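Local coordinates for protein isochorismatase hydrolase (Alkaliphilus metalliredigens, PDB 3HB7) that probably acts as a hydrolase of the isochorismatase family, at residues E43-R46 against D52-L55. Numbering follows the deposited sequence.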
# COMPACT_ATOMS: atom_id res chain seq x y z
N GLU E 43 -31.24 -13.49 -39.66
CA GLU E 43 -32.30 -13.23 -40.60
C GLU E 43 -31.72 -12.87 -41.94
O GLU E 43 -32.21 -13.30 -42.95
CB GLU E 43 -33.21 -12.13 -40.09
N TRP E 44 -30.67 -12.10 -41.95
CA TRP E 44 -30.09 -11.74 -43.22
C TRP E 44 -29.59 -12.93 -43.96
O TRP E 44 -29.77 -13.05 -45.14
CB TRP E 44 -28.93 -10.83 -43.00
CG TRP E 44 -28.22 -10.58 -44.21
CD1 TRP E 44 -28.59 -9.75 -45.18
CD2 TRP E 44 -26.97 -11.12 -44.59
NE1 TRP E 44 -27.67 -9.75 -46.17
CE2 TRP E 44 -26.65 -10.59 -45.83
CE3 TRP E 44 -26.08 -12.02 -44.01
CZ2 TRP E 44 -25.49 -10.91 -46.50
CZ3 TRP E 44 -24.94 -12.34 -44.67
CH2 TRP E 44 -24.65 -11.78 -45.91
N VAL E 45 -28.89 -13.80 -43.27
CA VAL E 45 -28.39 -15.00 -43.91
C VAL E 45 -29.50 -15.94 -44.36
O VAL E 45 -29.42 -16.52 -45.42
CB VAL E 45 -27.41 -15.75 -43.00
CG1 VAL E 45 -27.46 -17.22 -43.26
CG2 VAL E 45 -26.03 -15.24 -43.23
N ARG E 46 -30.48 -16.13 -43.51
CA ARG E 46 -31.57 -17.03 -43.80
C ARG E 46 -32.34 -16.49 -44.99
O ARG E 46 -32.75 -17.21 -45.89
CB ARG E 46 -32.46 -17.11 -42.58
CG ARG E 46 -31.99 -18.10 -41.58
CD ARG E 46 -32.21 -17.64 -40.18
NE ARG E 46 -31.97 -18.72 -39.26
CZ ARG E 46 -32.45 -18.80 -38.03
NH1 ARG E 46 -33.20 -17.84 -37.55
NH2 ARG E 46 -32.17 -19.83 -37.29
N ASP E 52 -24.34 -19.44 -50.33
CA ASP E 52 -23.02 -18.91 -50.11
C ASP E 52 -22.61 -18.89 -48.64
O ASP E 52 -21.46 -19.07 -48.33
CB ASP E 52 -22.89 -17.53 -50.74
CG ASP E 52 -22.70 -17.59 -52.22
OD1 ASP E 52 -22.90 -18.66 -52.79
OD2 ASP E 52 -22.35 -16.57 -52.81
N ILE E 53 -23.56 -18.64 -47.77
CA ILE E 53 -23.29 -18.53 -46.36
C ILE E 53 -24.08 -19.45 -45.45
O ILE E 53 -25.28 -19.41 -45.42
CB ILE E 53 -23.50 -17.12 -45.92
CG1 ILE E 53 -22.49 -16.26 -46.67
CG2 ILE E 53 -23.32 -17.01 -44.46
CD1 ILE E 53 -22.86 -14.85 -46.83
N HIS E 54 -23.37 -20.27 -44.70
CA HIS E 54 -23.97 -21.25 -43.82
C HIS E 54 -23.93 -20.81 -42.39
O HIS E 54 -23.04 -20.13 -41.98
CB HIS E 54 -23.21 -22.55 -43.88
CG HIS E 54 -23.23 -23.22 -45.21
ND1 HIS E 54 -23.18 -24.58 -45.36
CD2 HIS E 54 -23.25 -22.71 -46.46
CE1 HIS E 54 -23.19 -24.89 -46.63
NE2 HIS E 54 -23.23 -23.77 -47.33
N LEU E 55 -24.90 -21.27 -41.62
CA LEU E 55 -24.92 -21.06 -40.20
C LEU E 55 -24.59 -22.36 -39.53
O LEU E 55 -25.16 -23.38 -39.85
CB LEU E 55 -26.31 -20.65 -39.77
CG LEU E 55 -26.70 -19.20 -39.82
CD1 LEU E 55 -27.86 -18.96 -38.90
CD2 LEU E 55 -25.56 -18.34 -39.46
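Val-45 points from its helix toward the strand and divides its two methyls between two alternate side chains of the strand that point toward the helix, Ile-53 and Leu-55. Its CG2 meets Ile-53 CG2 at 3.5 Å, a tight fit for two methyls, while its CG1 lies 4.0 Å from the branch carbon CG of Leu-55 and also rests by the backbone O of Ile-53, at 3.8 Å. With CG2 anti to the backbone N and CG1 beside it (chi1 -63°), Ile-53 gives CG2 to Val-45 and carries CD1 on to Trp-44. There the two side chains cross at about a right angle, and the six-membered ring of the indole meets Ile-53 CD1 obliquely, CH2 at 3.7 Å. On the other flank of Val-45, Arg-46 passes Leu-55, also nearly at a right angle, with NE 4.1 Å from CD1; its guanidinium is held beyond the contact by Glu-95, through a salt bridge, and by the carbonyl of Tyr-90. Cutting Val-45 back to an alanine removes both methyls and is likely to open a gap that leaves Ile-53 CG2 and Leu-55 CG without their shared partner. Ile-10 of the adjacent strand 8-13 touches Val-45, Ile-53 and Leu-55, and helix 179-187 adds Ile-183 against Trp-44 and Tyr-182 and Trp-186 against Ile-53. No hydrogen bond links the two segments; apolar side chains pack helix 35-47 on the start of strand 53-60, the second half of a beta-alpha-beta crossover from strand 8-13 in the parallel-sheet alpha/beta fold of isochorismatase-like hydrolases.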